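Local atomic coordinates of uncharacterized protein (Bacteroides eggerthii, PDB entry 4FTD), a protein that is of unknown function but joins an immunoglobulin-like domain to a six-bladed beta-propeller and may take part in carbohydrate metabolism. Residues Y130-T135 / V150-T155; L164-D169 / K176-D181; T53-L58 / Y77-E82; K31-T36 / P47-E52. All coordinates share one frame; numbering follows the deposited sequence.

Contact 1: Y130-T135 / V150-T155; sequences YSDFAT and VVSRPT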
loop_
_atom_site.group_PDB
_atom_site.type_symbol
_atom_site.label_atom_id
_atom_site.label_comp_id
_atom_site.label_asym_id
_atom_site.label_seq_id
_atom_site.Cartn_x
_atom_site.Cartn_y
_atom_site.Cartn_z
ATOM N N TYR A 130 13.768 -6.303 14.482
ATOM C CA TYR A 130 13.063 -6.998 15.562
ATOM C C TYR A 130 13.825 -8.308 15.860
ATOM O O TYR A 130 14.104 -9.076 14.946
ATOM C CB TYR A 130 11.594 -7.262 15.191
ATOM C CG TYR A 130 10.840 -7.805 16.348
ATOM C CD1 TYR A 130 10.532 -7.002 17.424
ATOM C CD2 TYR A 130 10.449 -9.159 16.395
ATOM C CE1 TYR A 130 9.865 -7.510 18.524
ATOM C CE2 TYR A 130 9.813 -9.675 17.522
ATOM C CZ TYR A 130 9.490 -8.845 18.555
ATOM O OH TYR A 130 8.858 -9.351 19.638
ATOM N N SER A 131 14.191 -8.539 17.123
ATOM C CA SER A 131 15.191 -9.583 17.477
ATOM C C SER A 131 14.800 -10.980 16.985
ATOM O O SER A 131 15.638 -11.711 16.473
ATOM C CB SER A 131 15.470 -9.610 19.006
ATOM O OG SER A 131 14.242 -9.906 19.661
ATOM N N ASP A 132 13.525 -11.330 17.087
ATOM C CA ASP A 132 13.054 -12.658 16.553
ATOM C C ASP A 132 13.201 -12.835 15.063
ATOM O O ASP A 132 13.421 -13.939 14.577
ATOM C CB ASP A 132 11.645 -12.963 16.993
ATOM C CG ASP A 132 11.542 -13.085 18.494
ATOM O OD1 ASP A 132 12.465 -13.602 19.154
ATOM O OD2 ASP A 132 10.517 -12.649 19.028
ATOM N N PHE A 133 13.166 -11.719 14.351
ATOM C CA PHE A 133 13.452 -11.695 12.928
ATOM C C PHE A 133 14.915 -11.697 12.516
ATOM O O PHE A 133 15.188 -11.572 11.342
ATOM C CB PHE A 133 12.725 -10.512 12.235
ATOM C CG PHE A 133 11.310 -10.801 11.937
ATOM C CD1 PHE A 133 11.013 -11.681 10.941
ATOM C CD2 PHE A 133 10.287 -10.184 12.633
ATOM C CE1 PHE A 133 9.721 -11.999 10.643
ATOM C CE2 PHE A 133 8.980 -10.486 12.354
ATOM C CZ PHE A 133 8.697 -11.400 11.346
ATOM N N ALA A 134 15.833 -11.830 13.449
ATOM C CA ALA A 134 17.226 -11.920 13.119
ATOM C C ALA A 134 17.604 -13.349 12.783
ATOM O O ALA A 134 18.698 -13.552 12.357
ATOM C CB ALA A 134 18.087 -11.391 14.247
ATOM N N THR A 135 16.728 -14.338 12.951
ATOM C CA THR A 135 17.059 -15.750 12.595
ATOM C C THR A 135 16.013 -16.298 11.701
ATOM O O THR A 135 14.960 -15.723 11.573
ATOM C CB THR A 135 17.208 -16.684 13.817
ATOM O OG1 THR A 135 15.934 -17.153 14.275
ATOM C CG2 THR A 135 17.950 -15.981 14.964
ATOM N N VAL A 150 3.918 -11.844 15.249
ATOM C CA VAL A 150 5.234 -12.362 14.953
ATOM C C VAL A 150 5.174 -13.869 15.173
ATOM O O VAL A 150 4.840 -14.307 16.271
ATOM C CB VAL A 150 6.309 -11.751 15.842
ATOM C CG1 VAL A 150 7.643 -12.358 15.438
ATOM C CG2 VAL A 150 6.267 -10.227 15.697
ATOM N N VAL A 151 5.388 -14.665 14.101
ATOM C CA VAL A 151 5.197 -16.122 14.198
ATOM C C VAL A 151 6.579 -16.693 14.509
ATOM O O VAL A 151 7.235 -17.300 13.682
ATOM C CB VAL A 151 4.559 -16.753 12.939
ATOM C CG1 VAL A 151 4.290 -18.245 13.185
ATOM C CG2 VAL A 151 3.304 -15.986 12.560
ATOM N N SER A 152 7.012 -16.466 15.739
ATOM C CA SER A 152 8.317 -16.916 16.157
ATOM C C SER A 152 8.292 -18.346 16.719
ATOM O O SER A 152 7.434 -18.699 17.488
ATOM C CB SER A 152 8.900 -15.972 17.221
ATOM O OG SER A 152 7.992 -15.796 18.281
ATOM N N ARG A 153 9.200 -19.173 16.219
ATOM C CA ARG A 153 9.439 -20.480 16.796
ATOM C C ARG A 153 10.561 -20.234 17.833
ATOM O O ARG A 153 11.474 -19.461 17.589
ATOM C CB ARG A 153 9.919 -21.469 15.745
ATOM C CG ARG A 153 8.802 -21.978 14.834
ATOM C CD ARG A 153 9.359 -23.079 13.951
ATOM N NE ARG A 153 10.161 -22.448 12.911
ATOM C CZ ARG A 153 11.326 -22.892 12.420
ATOM N NH1 ARG A 153 11.932 -23.975 12.888
ATOM N NH2 ARG A 153 11.925 -22.190 11.467
ATOM N N PRO A 154 10.460 -20.882 18.990
ATOM C CA PRO A 154 11.374 -20.565 20.075
ATOM C C PRO A 154 12.821 -21.007 19.812
ATOM O O PRO A 154 13.059 -22.143 19.495
ATOM C CB PRO A 154 10.795 -21.299 21.268
ATOM C CG PRO A 154 9.840 -22.312 20.718
ATOM C CD PRO A 154 9.396 -21.810 19.389
ATOM N N THR A 155 13.774 -20.124 20.031
ATOM C CA THR A 155 15.165 -20.458 19.780
ATOM C C THR A 155 16.053 -19.570 20.621
ATOM O O THR A 155 15.592 -18.544 21.147
ATOM C CB THR A 155 15.490 -20.392 18.241
ATOM O OG1 THR A 155 16.735 -21.001 18.061
ATOM C CG2 THR A 155 15.576 -18.985 17.685
#
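Val150 meets Tyr130 and Phe133 where a short 3-10 segment, residues 131-133, lies over strand 147-152 in a four-stranded antiparallel blade of the beta-propeller. The contact illustrates how a loop can be fitted to a blade by side chains, without a bond between the two backbones. The two methyls of Val150 share the work. CG1, anti to the backbone N (chi1 -180°), comes within 3.8 Å of Phe133 CE2, and Val150 CG2 lies 4.0 Å from Tyr130 CE2; both rings are approached obliquely. Phe133 is poorly ordered, which makes its contact the less certain of the two. Tyr130 CE2 is just as near to Val150 CG1, so this one ring atom touches both branches of the valine. The tyrosine hydroxyl is occupied elsewhere, hydrogen-bonded to His163 of the next strand.

Further along, the methylenes of Asp132 and Ser152 face each other, with CB of Asp132 4.1 Å from CB of Ser152. The Asp132 carboxylate does not bond to Ser152: OD1 is held by Asn158 and OD2 by His160, which fixes the rotation of this buried group and would probably help to stabilise its negative charge. Ser152 OG makes a weak hydrogen bond to the carbonyl of the same His160, so the loop after the strand serves both polar ends.

At the partly exposed end, Thr135 and Thr155 lie side by side, pointing opposite ways. Thr135 OG1 is hydrogen-bonded to the backbone N of Tyr137, and on the Thr155 side the methyl is the touching branch: Thr155 CG2 stands 3.9 Å from Thr135 OG1.

Contact 2: L164-D169 / K176-D181; sequences LLKVSD and KPIMLD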
loop_
_atom_site.group_PDB
_atom_site.type_symbol
_atom_site.label_atom_id
_atom_site.label_comp_id
_atom_site.label_asym_id
_atom_site.label_seq_id
_atom_site.Cartn_x
_atom_site.Cartn_y
_atom_site.Cartn_z
ATOM N N LEU A 164 1.844 -11.294 19.728
ATOM C CA LEU A 164 1.380 -10.009 19.229
ATOM C C LEU A 164 2.159 -8.874 19.900
ATOM O O LEU A 164 2.650 -9.008 21.017
ATOM C CB LEU A 164 -0.117 -9.854 19.492
ATOM C CG LEU A 164 -1.054 -10.908 18.915
ATOM C CD1 LEU A 164 -2.474 -10.671 19.419
ATOM C CD2 LEU A 164 -1.016 -10.919 17.413
ATOM N N LEU A 165 2.274 -7.773 19.181
ATOM C CA LEU A 165 2.855 -6.540 19.652
ATOM C C LEU A 165 1.786 -5.486 19.353
ATOM O O LEU A 165 1.315 -5.362 18.240
ATOM C CB LEU A 165 4.122 -6.277 18.868
ATOM C CG LEU A 165 5.295 -7.278 18.923
ATOM C CD1 LEU A 165 6.326 -6.965 17.852
ATOM C CD2 LEU A 165 5.967 -7.228 20.302
ATOM N N LYS A 166 1.371 -4.758 20.356
ATOM C CA LYS A 166 0.373 -3.721 20.166
ATOM C C LYS A 166 1.047 -2.570 19.383
ATOM O O LYS A 166 2.140 -2.095 19.734
ATOM C CB LYS A 166 -0.125 -3.263 21.542
ATOM C CG LYS A 166 -1.626 -3.078 21.651
ATOM C CD LYS A 166 -2.065 -2.343 22.918
ATOM C CE LYS A 166 -1.494 -2.888 24.223
ATOM N NZ LYS A 166 -1.814 -4.322 24.471
ATOM N N VAL A 167 0.436 -2.166 18.283
ATOM C CA VAL A 167 0.967 -1.069 17.459
ATOM C C VAL A 167 1.138 0.245 18.256
ATOM O O VAL A 167 2.161 0.918 18.106
ATOM C CB VAL A 167 0.132 -0.862 16.191
ATOM C CG1 VAL A 167 0.591 0.405 15.467
ATOM C CG2 VAL A 167 0.280 -2.105 15.302
ATOM N N SER A 168 0.210 0.567 19.142
ATOM C CA SER A 168 0.369 1.788 19.983
ATOM C C SER A 168 1.657 1.718 20.834
ATOM O O SER A 168 2.329 2.734 21.013
ATOM C CB SER A 168 -0.850 2.038 20.858
ATOM O OG SER A 168 -1.104 0.909 21.640
ATOM N N ASP A 169 2.020 0.527 21.321
ATOM C CA ASP A 169 3.307 0.342 22.020
ATOM C C ASP A 169 4.505 0.509 21.099
ATOM O O ASP A 169 5.440 1.224 21.432
ATOM C CB ASP A 169 3.389 -1.023 22.681
ATOM C CG ASP A 169 2.485 -1.150 23.895
ATOM O OD1 ASP A 169 2.064 -0.128 24.449
ATOM O OD2 ASP A 169 2.216 -2.299 24.310
ATOM N N LYS A 176 6.611 -5.021 23.836
ATOM C CA LYS A 176 5.897 -5.733 24.896
ATOM C C LYS A 176 5.076 -6.902 24.299
ATOM O O LYS A 176 3.895 -6.743 24.021
ATOM C CB LYS A 176 5.001 -4.754 25.631
ATOM C CG LYS A 176 5.786 -3.571 26.245
ATOM C CD LYS A 176 4.902 -2.480 26.856
ATOM C CE LYS A 176 4.348 -2.866 28.213
ATOM N NZ LYS A 176 3.657 -1.714 28.862
ATOM N N PRO A 177 5.717 -8.077 24.134
ATOM C CA PRO A 177 5.079 -9.254 23.561
ATOM C C PRO A 177 3.887 -9.758 24.321
ATOM O O PRO A 177 3.914 -9.893 25.533
ATOM C CB PRO A 177 6.202 -10.305 23.553
ATOM C CG PRO A 177 7.460 -9.486 23.470
ATOM C CD PRO A 177 7.172 -8.298 24.324
ATOM N N ILE A 178 2.811 -10.010 23.598
ATOM C CA ILE A 178 1.622 -10.590 24.161
ATOM C C ILE A 178 1.681 -12.002 23.581
ATOM O O ILE A 178 1.398 -12.196 22.387
ATOM C CB ILE A 178 0.371 -9.822 23.697
ATOM C CG1 ILE A 178 0.413 -8.336 24.134
ATOM C CG2 ILE A 178 -0.889 -10.495 24.222
ATOM C CD1 ILE A 178 -0.355 -7.421 23.171
HETATM N N MSE A 179 2.078 -12.987 24.373
HETATM C CA MSE A 179 2.132 -14.377 23.868
HETATM C C MSE A 179 0.742 -15.045 23.713
HETATM O O MSE A 179 -0.097 -14.993 24.595
HETATM C CB MSE A 179 3.021 -15.278 24.757
HETATM C CG MSE A 179 4.477 -15.494 24.134
HETATM SE SE MSE A 179 5.385 -13.820 24.460
HETATM C CE MSE A 179 7.093 -14.107 23.438
ATOM N N LEU A 180 0.516 -15.659 22.563
ATOM C CA LEU A 180 -0.640 -16.465 22.360
ATOM C C LEU A 180 -0.593 -17.718 23.193
ATOM O O LEU A 180 0.475 -18.293 23.411
ATOM C CB LEU A 180 -0.698 -16.844 20.881
ATOM C CG LEU A 180 -0.981 -15.699 19.892
ATOM C CD1 LEU A 180 -0.804 -16.212 18.451
ATOM C CD2 LEU A 180 -2.390 -15.088 20.066
ATOM N N ASP A 181 -1.767 -18.197 23.603
ATOM C CA ASP A 181 -1.891 -19.514 24.224
ATOM C C ASP A 181 -1.619 -20.548 23.158
ATOM O O ASP A 181 -2.364 -20.619 22.184
ATOM C CB ASP A 181 -3.289 -19.664 24.827
ATOM C CG ASP A 181 -3.500 -20.979 25.540
ATOM O OD1 ASP A 181 -2.677 -21.914 25.427
ATOM O OD2 ASP A 181 -4.530 -21.072 26.224
HETATM O O HOH W 1 2.805 -4.603 22.792
#
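Leu164 and Ile178 form an antiparallel hydrogen-bonded pair that adds the short outermost strand 178-179 to a propeller blade. Both bonds are 2.8 Å long and nearly straight, Leu164 N to Ile178 O at 169° and Ile178 N to Leu164 O at 165°. Beyond the pair helix 167-171 begins, with Lys166 at its N-cap position. A water bridges the two segments where they diverge: it accepts from Lys166 N and donates to Asp169 OD2 and Lys176 O.

Leu164 and Ile178 project from the same face of the sheet, their CB atoms 4.2 Å apart. Leu165 starts away from the partner, yet its CD2 methyl returns to lie 4.2 Å from Pro177 CG. The Lys166 chain, bent at its last two torsions, curls so that NZ comes 3.7 Å from Ile178 CD1, a packing contact.

Asp169 and Lys176 cross at about a right angle, the carboxylate against aliphatic carbon: OD2 is 3.7 Å from Lys176 CD. Asp169 OD1 has its salt bridge with Arg172. The chemistry implies a strand edge fixed by two backbone hydrogen bonds and a helix start coupled to it through water, while the Lys176 ammonium, not in contact with the Asp169 carboxylate, probably adds a weak long-range attraction.

Contact 3: T53-L58 / Y77-E82; sequences TDFSAL and YSMDAE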
loop_
_atom_site.group_PDB
_atom_site.type_symbol
_atom_site.label_atom_id
_atom_site.label_comp_id
_atom_site.label_asym_id
_atom_site.label_seq_id
_atom_site.Cartn_x
_atom_site.Cartn_y
_atom_site.Cartn_z
ATOM N N THR A 53 -15.608 29.762 -10.693
ATOM C CA THR A 53 -15.488 31.210 -10.818
ATOM C C THR A 53 -15.761 31.649 -12.236
ATOM O O THR A 53 -15.337 30.979 -13.165
ATOM C CB THR A 53 -14.059 31.638 -10.484
ATOM O OG1 THR A 53 -13.758 31.244 -9.133
ATOM C CG2 THR A 53 -13.871 33.166 -10.694
ATOM N N ASP A 54 -16.497 32.744 -12.408
ATOM C CA ASP A 54 -16.701 33.344 -13.739
ATOM C C ASP A 54 -15.424 34.147 -14.025
ATOM O O ASP A 54 -15.264 35.313 -13.615
ATOM C CB ASP A 54 -17.985 34.180 -13.815
ATOM C CG ASP A 54 -18.240 34.767 -15.205
ATOM O OD1 ASP A 54 -17.356 34.710 -16.075
ATOM O OD2 ASP A 54 -19.339 35.307 -15.415
ATOM N N PHE A 55 -14.505 33.482 -14.739
ATOM C CA PHE A 55 -13.190 34.041 -15.108
ATOM C C PHE A 55 -13.260 35.062 -16.234
ATOM O O PHE A 55 -12.271 35.730 -16.504
ATOM C CB PHE A 55 -12.229 32.933 -15.556
ATOM C CG PHE A 55 -11.842 31.973 -14.476
ATOM C CD1 PHE A 55 -10.813 32.283 -13.603
ATOM C CD2 PHE A 55 -12.451 30.733 -14.376
ATOM C CE1 PHE A 55 -10.434 31.393 -12.613
ATOM C CE2 PHE A 55 -12.083 29.833 -13.384
ATOM C CZ PHE A 55 -11.070 30.168 -12.498
ATOM N N SER A 56 -14.414 35.185 -16.890
ATOM C CA SER A 56 -14.557 36.091 -18.029
ATOM C C SER A 56 -14.566 37.575 -17.679
ATOM O O SER A 56 -14.267 38.405 -18.548
ATOM C CB SER A 56 -15.812 35.732 -18.846
ATOM O OG SER A 56 -17.001 36.140 -18.199
ATOM N N ALA A 57 -14.957 37.915 -16.451
ATOM C CA ALA A 57 -14.957 39.290 -15.999
ATOM C C ALA A 57 -14.535 39.366 -14.504
ATOM O O ALA A 57 -15.372 39.433 -13.610
ATOM C CB ALA A 57 -16.317 39.938 -16.220
ATOM N N LEU A 58 -13.225 39.322 -14.254
ATOM C CA LEU A 58 -12.693 39.472 -12.886
ATOM C C LEU A 58 -12.551 40.967 -12.553
ATOM O O LEU A 58 -11.873 41.716 -13.266
ATOM C CB LEU A 58 -11.351 38.767 -12.720
ATOM C CG LEU A 58 -11.388 37.247 -12.889
ATOM C CD1 LEU A 58 -10.004 36.701 -12.685
ATOM C CD2 LEU A 58 -12.371 36.588 -11.933
ATOM N N TYR A 77 -10.155 36.661 -18.048
ATOM C CA TYR A 77 -9.307 35.480 -17.886
ATOM C C TYR A 77 -10.019 34.194 -18.376
ATOM O O TYR A 77 -9.766 33.115 -17.864
ATOM C CB TYR A 77 -8.875 35.354 -16.416
ATOM C CG TYR A 77 -7.672 36.208 -16.112
ATOM C CD1 TYR A 77 -7.815 37.543 -15.767
ATOM C CD2 TYR A 77 -6.390 35.705 -16.264
ATOM C CE1 TYR A 77 -6.709 38.330 -15.515
ATOM C CE2 TYR A 77 -5.275 36.487 -16.010
ATOM C CZ TYR A 77 -5.446 37.805 -15.643
ATOM O OH TYR A 77 -4.355 38.599 -15.369
ATOM N N SER A 78 -10.920 34.333 -19.338
ATOM C CA SER A 78 -11.580 33.193 -19.958
ATOM C C SER A 78 -10.552 32.105 -20.302
ATOM O O SER A 78 -9.495 32.383 -20.876
ATOM C CB SER A 78 -12.311 33.628 -21.229
ATOM O OG SER A 78 -13.415 34.438 -20.910
HETATM N N MSE A 79 -10.867 30.884 -19.889
HETATM C CA MSE A 79 -10.064 29.694 -20.147
HETATM C C MSE A 79 -11.033 28.596 -20.565
HETATM O O MSE A 79 -12.144 28.551 -20.053
HETATM C CB MSE A 79 -9.409 29.226 -18.845
HETATM C CG MSE A 79 -8.153 29.908 -18.481
HETATM SE SE MSE A 79 -7.647 29.469 -16.664
HETATM C CE MSE A 79 -8.518 30.987 -15.724
ATOM N N ASP A 80 -10.619 27.699 -21.451
ATOM C CA ASP A 80 -11.432 26.493 -21.707
ATOM C C ASP A 80 -11.332 25.518 -20.512
ATOM O O ASP A 80 -10.413 25.616 -19.694
ATOM C CB ASP A 80 -11.049 25.820 -23.024
ATOM C CG ASP A 80 -9.575 25.533 -23.126
ATOM O OD1 ASP A 80 -8.979 25.065 -22.131
ATOM O OD2 ASP A 80 -9.007 25.782 -24.207
ATOM N N ALA A 81 -12.266 24.573 -20.420
ATOM C CA ALA A 81 -12.294 23.618 -19.302
ATOM C C ALA A 81 -10.974 22.839 -19.126
ATOM O O ALA A 81 -10.657 22.417 -18.018
ATOM C CB ALA A 81 -13.471 22.661 -19.445
ATOM N N GLU A 82 -10.203 22.675 -20.201
ATOM C CA GLU A 82 -8.896 21.987 -20.141
ATOM C C GLU A 82 -7.791 22.758 -19.420
ATOM O O GLU A 82 -6.948 22.148 -18.767
ATOM C CB GLU A 82 -8.378 21.650 -21.553
ATOM C CG GLU A 82 -8.980 20.401 -22.174
ATOM C CD GLU A 82 -10.493 20.435 -22.229
ATOM O OE1 GLU A 82 -11.054 21.521 -22.509
ATOM O OE2 GLU A 82 -11.115 19.378 -21.979
#
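Phe55 and Tyr77 bring two irregular loops of the immunoglobulin-like domain together through one backbone bond, Tyr77 N to Phe55 O at 2.8 Å, bent to 141° at the hydrogen. Phe55 sits within a type I beta turn from Asp54 to Ala57. Asp54 OD1 accepts from Ser56 N, an Asx turn, and also from Ser56 OG.

The Phe55 ring lies between two groups. The CE methyl of selenomethionine Met79 is over one face in a CH-pi contact, 3.7 Å from the ring centroid and displaced toward the rim, while Thr53 CB, from the same segment as the ring, lies over the opposite face toward the rim. A turn about the CG-SE bond (chi3 -93°) sets CE above the ring, and SE itself is farther off, in a Met-aromatic contact. An alanine in place of Phe55 would probably leave Thr53 CB facing a gap, and the Met79 methyl without its aromatic partner and less restrained.

Leu58 crosses Tyr77 at about a right angle, CD1 reaching the ring's CD1 atom at 3.9 Å; the tyrosine OH is bonded to the carbonyl of Met103. Nearer solvent, Ser78 OG, which hydrogen-bonds Asp76, lies 3.4 Å from Ser56 CB.

Contact 4: K31-T36 / P47-E52; sequences KVVEGT and PRLDVE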
loop_
_atom_site.group_PDB
_atom_site.type_symbol
_atom_site.label_atom_id
_atom_site.label_comp_id
_atom_site.label_asym_id
_atom_site.label_seq_id
_atom_site.Cartn_x
_atom_site.Cartn_y
_atom_site.Cartn_z
ATOM N N LYS A 31 -15.912 36.270 -3.519
ATOM C CA LYS A 31 -14.719 36.039 -2.706
ATOM C C LYS A 31 -13.620 37.029 -3.083
ATOM O O LYS A 31 -13.245 37.136 -4.253
ATOM C CB LYS A 31 -14.199 34.611 -2.881
ATOM C CG LYS A 31 -15.185 33.553 -2.436
ATOM C CD LYS A 31 -14.584 32.150 -2.526
ATOM C CE LYS A 31 -15.514 31.100 -1.929
ATOM N NZ LYS A 31 -14.877 29.761 -2.050
ATOM N N VAL A 32 -13.108 37.747 -2.085
ATOM C CA VAL A 32 -12.038 38.722 -2.258
ATOM C C VAL A 32 -10.761 37.920 -2.058
ATOM O O VAL A 32 -10.621 37.276 -1.029
ATOM C CB VAL A 32 -12.101 39.838 -1.205
ATOM C CG1 VAL A 32 -10.940 40.789 -1.421
ATOM C CG2 VAL A 32 -13.494 40.526 -1.221
ATOM N N VAL A 33 -9.840 37.963 -3.026
ATOM C CA VAL A 33 -8.591 37.188 -3.021
ATOM C C VAL A 33 -7.403 38.134 -3.258
ATOM O O VAL A 33 -7.347 38.853 -4.245
ATOM C CB VAL A 33 -8.585 36.098 -4.099
ATOM C CG1 VAL A 33 -7.290 35.304 -4.022
ATOM C CG2 VAL A 33 -9.773 35.163 -3.899
ATOM N N GLU A 34 -6.482 38.141 -2.311
ATOM C CA GLU A 34 -5.336 39.024 -2.319
ATOM C C GLU A 34 -4.248 38.473 -3.262
ATOM O O GLU A 34 -3.992 37.261 -3.304
ATOM C CB GLU A 34 -4.799 39.133 -0.877
ATOM C CG GLU A 34 -3.883 40.319 -0.611
ATOM C CD GLU A 34 -4.625 41.640 -0.454
ATOM O OE1 GLU A 34 -5.669 41.645 0.226
ATOM O OE2 GLU A 34 -4.152 42.681 -0.986
ATOM N N GLY A 35 -3.621 39.362 -4.027
ATOM C CA GLY A 35 -2.524 38.999 -4.917
ATOM C C GLY A 35 -1.163 39.201 -4.276
ATOM O O GLY A 35 -1.031 39.990 -3.329
ATOM N N THR A 36 -0.162 38.482 -4.796
ATOM C CA THR A 36 1.231 38.650 -4.402
ATOM C C THR A 36 1.982 39.287 -5.582
ATOM O O THR A 36 2.007 38.728 -6.670
ATOM C CB THR A 36 1.868 37.295 -4.031
ATOM O OG1 THR A 36 1.092 36.694 -2.997
ATOM C CG2 THR A 36 3.336 37.476 -3.541
ATOM N N PRO A 47 -3.713 32.992 -4.958
ATOM C CA PRO A 47 -4.054 31.582 -4.685
ATOM C C PRO A 47 -4.993 31.047 -5.781
ATOM O O PRO A 47 -5.671 31.814 -6.485
ATOM C CB PRO A 47 -4.751 31.618 -3.329
ATOM C CG PRO A 47 -4.790 33.034 -2.883
ATOM C CD PRO A 47 -4.022 33.895 -3.845
ATOM N N ARG A 48 -4.989 29.741 -5.963
ATOM C CA ARG A 48 -5.799 29.125 -7.001
ATOM C C ARG A 48 -7.275 29.388 -6.689
ATOM O O ARG A 48 -7.681 29.350 -5.541
ATOM C CB ARG A 48 -5.519 27.624 -7.097
ATOM C CG ARG A 48 -4.091 27.305 -7.517
ATOM C CD ARG A 48 -3.758 25.828 -7.410
ATOM N NE ARG A 48 -2.486 25.567 -8.092
ATOM C CZ ARG A 48 -2.338 25.422 -9.418
ATOM N NH1 ARG A 48 -3.376 25.464 -10.273
ATOM N NH2 ARG A 48 -1.130 25.212 -9.915
ATOM N N LEU A 49 -8.059 29.676 -7.713
ATOM C CA LEU A 49 -9.463 30.017 -7.543
ATOM C C LEU A 49 -10.372 28.830 -7.845
ATOM O O LEU A 49 -10.023 27.917 -8.633
ATOM C CB LEU A 49 -9.823 31.194 -8.466
ATOM C CG LEU A 49 -8.955 32.447 -8.355
ATOM C CD1 LEU A 49 -9.532 33.552 -9.250
ATOM C CD2 LEU A 49 -8.888 32.901 -6.904
ATOM N N ASP A 50 -11.567 28.864 -7.258
ATOM C CA ASP A 50 -12.556 27.822 -7.491
ATOM C C ASP A 50 -12.831 27.736 -8.966
ATOM O O ASP A 50 -12.978 28.754 -9.621
ATOM C CB ASP A 50 -13.874 28.111 -6.780
ATOM C CG ASP A 50 -13.715 28.247 -5.311
ATOM O OD1 ASP A 50 -12.838 27.546 -4.780
ATOM O OD2 ASP A 50 -14.450 29.063 -4.700
ATOM N N VAL A 51 -12.906 26.508 -9.469
ATOM C CA VAL A 51 -13.162 26.227 -10.888
ATOM C C VAL A 51 -14.528 26.744 -11.348
ATOM O O VAL A 51 -14.714 26.949 -12.529
ATOM C CB VAL A 51 -13.019 24.711 -11.195
ATOM C CG1 VAL A 51 -11.602 24.226 -10.868
ATOM C CG2 VAL A 51 -14.030 23.909 -10.396
ATOM N N GLU A 52 -15.450 26.996 -10.410
ATOM C CA GLU A 52 -16.765 27.575 -10.707
ATOM C C GLU A 52 -16.756 29.122 -10.852
ATOM O O GLU A 52 -17.786 29.716 -11.109
ATOM C CB GLU A 52 -17.813 27.196 -9.632
ATOM C CG GLU A 52 -17.964 25.712 -9.320
ATOM C CD GLU A 52 -17.001 25.186 -8.246
ATOM O OE1 GLU A 52 -16.004 25.858 -7.885
ATOM O OE2 GLU A 52 -17.233 24.065 -7.764
#
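The immunoglobulin-like domain supplies this contact: strand 31-38 of its mixed sheet faces the irregular chain that follows strand 43-45. The touching parts, 31-34 and 47-50, run in nearly opposite directions, 164° apart, but their nearest CA atoms, those of Val33 and Pro47, are 7.4 Å from each other. At that spacing no beta bridge forms between the segments, and side chains make most of the contact.

Val33 does so with both branches. Its CG1, anti to the backbone N (chi1 -178°), rests 3.6 Å from Pro47 CD, the valine and proline passing alongside one another with opposed headings. The other methyl, Val33 CG2, is 3.9 Å from Leu49 CD2, the two side chains crossing obliquely. Val33 and Leu49 both touch Ala25, and the buried Leu49 also meets Val105 of strand 98-106.

At the outer end a salt bridge closes the row. Lys31, extended beyond CG, brings NZ to the syn lone pair of Asp50 OD2 at 2.8 Å, the two side chains crossing at about a right angle. The other oxygen, OD1, forms a salt bridge with Arg108, so the carboxylate is shared between two cations that would probably favour its charged form. An asparagine in place of Asp50 would probably leave Lys31 and Arg108 without the negative charge that balances them.

At the opposite end the backbone of the strand takes part too: Glu34 O lies 3.4 Å from Pro47 CD.

The four contacts fall into two pairs on separate domains, contacts 1 and 3 having centres about 62 Å apart. Contacts 1 and 2 share a propeller blade through neighbouring strands 147-152 and 163-166, and they touch, Leu165 CD1 packing against Tyr130 CE1 at 3.6 Å. Contacts 3 and 4 belong to the immunoglobulin-like domain and meet where the Phe55 ring reaches Leu49 and the carbonyl of Asp50. Contact 1 is buried and joins by apolar packing, contacts 2 and 3 are partly buried and combine backbone bonding with packing, and contact 4, at the surface, joins apolar packing to a salt bridge, with no backbone hydrogen bond between its segments. Strand pairing occurs in contact 2 alone.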